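Local coordinates for protein cytochrome c, putative (Geobacter sulfurreducens, PDB 2CZS) that carries two covalently attached c-type haems and probably transfers electrons, at residues A[30-35]-A[62-66]. Residues are numbered along the deposited sequence; the frame is centred on the assembly and turned at random.
Sequences KLDLDR and PMRCL. With NA (sodium ion), chain E; HEM (protoporphyrin IX containing Fe), chain G; SO4 (sulfate ion), chain D.
The carboxylate of D34 does most of the polar work between helix 30-37 and the start of helix 65-68. Its OD1 takes the backbone N-H of L66 at 3.0 Å on the syn side, 24° out of the carboxylate plane, with an N-H...O angle of 154°. The N of C65 is also near OD1, but badly angled for a bond. OD2 turns to a sodium ion, 2.9 Å away, and lies beside CA of R64. With CG anti to its own carbonyl carbon (chi1 -69°), the carboxylate is carried toward residues 64-66, and CB of D34 lies against the O of M63. Cut back to alanine, this residue would probably leave the L66 N-H without its acceptor and the sodium ion without this ligand. A water joins the backbones too, donating to the O of D34 and the O of M63, each at 2.8 Å.

R64, the centre of an inverse gamma turn, leads into CLFCH, the CXXCH haem-attachment motif of c-type cytochromes. C65 SG is bonded to the haem vinyl carbon CAB, so D34 grips the first turn of the helix carrying that thioether. M63 lays its sulfur over the same haem, SD 3.4 Å from CHC.

Two apolar pairs flank the carboxylate. L31 CD2 meets P62 CG at 3.8 Å, the two side chains crossing at about a right angle. On the other flank L66 CD1 packs against L33 CB at 3.7 Å, with the K30 chain running past, bent at its end to bring NZ near L66 CB; L33 continues into F20, A23 and F24 of helix 18-25. CG and CD of P62 also lie over one face of the R35 guanidinium, CG toward its rim, while D32 OD1 sits at the edge of that group, a salt bridge to NE.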
loop_
_atom_site.group_PDB
_atom_site.type_symbol
_atom_site.label_atom_id
_atom_site.label_comp_id
_atom_site.label_asym_id
_atom_site.label_seq_id
_atom_site.Cartn_x
_atom_site.Cartn_y
_atom_site.Cartn_z
ATOM N N LYS A 30 -10.098 -1.645 1.746
ATOM C CA LYS A 30 -8.846 -1.088 1.255
ATOM C C LYS A 30 -8.335 0.133 2.025
ATOM O O LYS A 30 -7.145 0.283 2.164
ATOM C CB LYS A 30 -8.929 -0.804 -0.242
ATOM C CG LYS A 30 -9.028 -2.076 -1.102
ATOM C CD LYS A 30 -9.338 -1.719 -2.548
ATOM C CE LYS A 30 -9.141 -2.922 -3.487
ATOM N NZ LYS A 30 -7.702 -3.337 -3.588
ATOM N N LEU A 31 -9.219 0.977 2.566
ATOM C CA LEU A 31 -8.750 2.091 3.386
ATOM C C LEU A 31 -8.090 1.595 4.681
ATOM O O LEU A 31 -7.037 2.095 5.078
ATOM C CB LEU A 31 -9.874 3.088 3.710
ATOM C CG LEU A 31 -10.270 4.123 2.657
ATOM C CD1 LEU A 31 -11.320 5.016 3.295
ATOM C CD2 LEU A 31 -9.085 4.968 2.136
ATOM N N ASP A 32 -8.689 0.597 5.327
ATOM C CA ASP A 32 -8.079 0.031 6.544
ATOM C C ASP A 32 -6.709 -0.582 6.250
ATOM O O ASP A 32 -5.756 -0.412 7.014
ATOM C CB ASP A 32 -8.988 -0.992 7.204
ATOM C CG ASP A 32 -10.219 -0.368 7.789
ATOM O OD1 ASP A 32 -10.167 0.836 8.102
ATOM O OD2 ASP A 32 -11.246 -1.069 7.890
ATOM N N LEU A 33 -6.616 -1.281 5.115
ATOM C CA LEU A 33 -5.335 -1.819 4.683
ATOM C C LEU A 33 -4.328 -0.737 4.363
ATOM O O LEU A 33 -3.158 -0.830 4.773
ATOM C CB LEU A 33 -5.528 -2.783 3.518
ATOM C CG LEU A 33 -6.348 -4.012 3.903
ATOM C CD1 LEU A 33 -6.653 -4.845 2.671
ATOM C CD2 LEU A 33 -5.658 -4.864 4.961
ATOM N N ASP A 34 -4.745 0.315 3.660
ATOM C CA ASP A 34 -3.866 1.404 3.322
ATOM C C ASP A 34 -3.199 2.005 4.574
ATOM O O ASP A 34 -2.045 2.399 4.535
ATOM C CB ASP A 34 -4.633 2.530 2.644
ATOM C CG ASP A 34 -5.132 2.207 1.268
ATOM O OD1 ASP A 34 -4.502 1.442 0.522
ATOM O OD2 ASP A 34 -6.147 2.816 0.894
ATOM N N ARG A 35 -3.943 2.088 5.682
ATOM C CA ARG A 35 -3.408 2.685 6.905
ATOM C C ARG A 35 -2.241 1.847 7.397
ATOM O O ARG A 35 -1.285 2.404 7.932
ATOM C CB ARG A 35 -4.483 2.783 8.010
ATOM C CG ARG A 35 -5.865 3.264 7.542
ATOM C CD ARG A 35 -7.006 3.132 8.606
ATOM N NE ARG A 35 -8.254 3.809 8.196
ATOM C CZ ARG A 35 -8.342 5.133 8.101
ATOM N NH1 ARG A 35 -7.274 5.860 8.382
ATOM N NH2 ARG A 35 -9.458 5.729 7.723
ATOM N N PRO A 62 -6.191 8.226 4.804
ATOM C CA PRO A 62 -4.861 7.782 4.416
ATOM C C PRO A 62 -4.591 7.970 2.913
ATOM O O PRO A 62 -5.528 8.059 2.109
ATOM C CB PRO A 62 -4.883 6.292 4.758
ATOM C CG PRO A 62 -6.309 5.905 4.608
ATOM C CD PRO A 62 -7.103 7.098 5.051
ATOM N N MET A 63 -3.311 8.038 2.551
ATOM C CA MET A 63 -2.926 7.922 1.133
ATOM C C MET A 63 -3.460 6.595 0.596
ATOM O O MET A 63 -3.277 5.537 1.221
ATOM C CB MET A 63 -1.431 7.996 0.957
ATOM C CG MET A 63 -1.008 8.426 -0.444
ATOM S SD MET A 63 0.734 8.130 -0.720
ATOM C CE MET A 63 1.489 9.283 0.444
ATOM N N ARG A 64 -4.115 6.653 -0.558
ATOM C CA ARG A 64 -4.898 5.499 -1.021
ATOM C C ARG A 64 -3.976 4.535 -1.806
ATOM O O ARG A 64 -4.048 4.460 -3.046
ATOM C CB ARG A 64 -6.109 5.932 -1.876
ATOM C CG ARG A 64 -7.217 6.670 -1.137
ATOM C CD ARG A 64 -8.386 6.958 -2.081
ATOM N NE ARG A 64 -9.010 5.743 -2.600
ATOM C CZ ARG A 64 -9.771 5.684 -3.700
ATOM N NH1 ARG A 64 -10.003 6.770 -4.433
ATOM N NH2 ARG A 64 -10.295 4.526 -4.082
ATOM N N CYS A 65 -3.139 3.798 -1.076
ATOM C CA CYS A 65 -2.117 2.980 -1.756
ATOM C C CYS A 65 -2.736 2.050 -2.786
ATOM O O CYS A 65 -2.245 1.927 -3.930
ATOM C CB CYS A 65 -1.354 2.121 -0.762
ATOM S SG CYS A 65 -0.722 2.982 0.677
ATOM N N LEU A 66 -3.786 1.358 -2.360
ATOM C CA LEU A 66 -4.361 0.247 -3.092
ATOM C C LEU A 66 -5.179 0.699 -4.256
ATOM O O LEU A 66 -5.612 -0.122 -5.047
ATOM C CB LEU A 66 -5.130 -0.707 -2.173
ATOM C CG LEU A 66 -4.194 -1.450 -1.203
ATOM C CD1 LEU A 66 -5.050 -2.159 -0.148
ATOM C CD2 LEU A 66 -3.258 -2.448 -1.944
HETATM NA NA NA E . -7.542 2.551 -1.662
HETATM C CHA HEM G . 5.966 4.464 -6.641
HETATM C CHB HEM G . 4.192 2.572 -2.596
HETATM C CHC HEM G . 0.414 5.496 -2.791
HETATM C CHD HEM G . 1.387 5.847 -7.554
HETATM C C1A HEM G . 5.892 3.750 -5.478
HETATM C C2A HEM G . 6.923 2.942 -4.866
HETATM C C3A HEM G . 6.419 2.439 -3.732
HETATM C C4A HEM G . 5.054 2.903 -3.614
HETATM C CMA HEM G . 7.121 1.504 -2.727
HETATM C CAA HEM G . 8.351 2.745 -5.454
HETATM C CBA HEM G . 8.308 1.692 -6.556
HETATM C CGA HEM G . 9.707 1.266 -6.970
HETATM O O1A HEM G . 10.585 1.061 -6.081
HETATM O O2A HEM G . 9.952 1.118 -8.204
HETATM C C1B HEM G . 3.053 3.212 -2.232
HETATM C C2B HEM G . 2.370 3.095 -0.952
HETATM C C3B HEM G . 1.324 3.935 -1.026
HETATM C C4B HEM G . 1.318 4.592 -2.304
HETATM C CMB HEM G . 2.769 2.150 0.209
HETATM C CAB HEM G . 0.286 4.270 0.081
HETATM C CBB HEM G . 0.880 4.877 1.164
HETATM C C1C HEM G . 0.277 5.806 -4.127
HETATM C C2C HEM G . -0.823 6.480 -4.763
HETATM C C3C HEM G . -0.575 6.569 -6.068
HETATM C C4C HEM G . 0.729 5.947 -6.330
HETATM C CMC HEM G . -2.077 6.942 -3.979
HETATM C CAC HEM G . -1.448 7.208 -7.162
HETATM C CBC HEM G . -2.076 8.376 -6.947
HETATM C C1D HEM G . 2.717 5.541 -7.761
HETATM C C2D HEM G . 3.436 5.674 -9.024
HETATM C C3D HEM G . 4.866 5.262 -8.748
HETATM C C4D HEM G . 4.890 4.913 -7.351
HETATM C CMD HEM G . 2.886 6.135 -10.394
HETATM C CAD HEM G . 6.026 5.190 -9.764
HETATM C CBD HEM G . 5.772 3.931 -10.602
HETATM C CGD HEM G . 5.947 2.683 -9.769
HETATM O O1D HEM G . 7.110 2.418 -9.350
HETATM O O2D HEM G . 4.929 1.970 -9.520
HETATM N NA HEM G . 4.772 3.698 -4.674
HETATM N NB HEM G . 2.416 4.149 -3.010
HETATM N NC HEM G . 1.208 5.514 -5.126
HETATM N ND HEM G . 3.602 5.092 -6.815
HETATM FE FE HEM G . 2.970 4.651 -4.893
HETATM S S SO4 D . -13.033 6.414 -7.395
HETATM O O1 SO4 D . -14.376 6.410 -6.811
HETATM O O2 SO4 D . -13.180 6.615 -8.833
HETATM O O3 SO4 D . -12.238 7.487 -6.778
HETATM O O4 SO4 D . -12.356 5.139 -7.150
HETATM O O HOH W 1 -1.827 5.000 3.532
#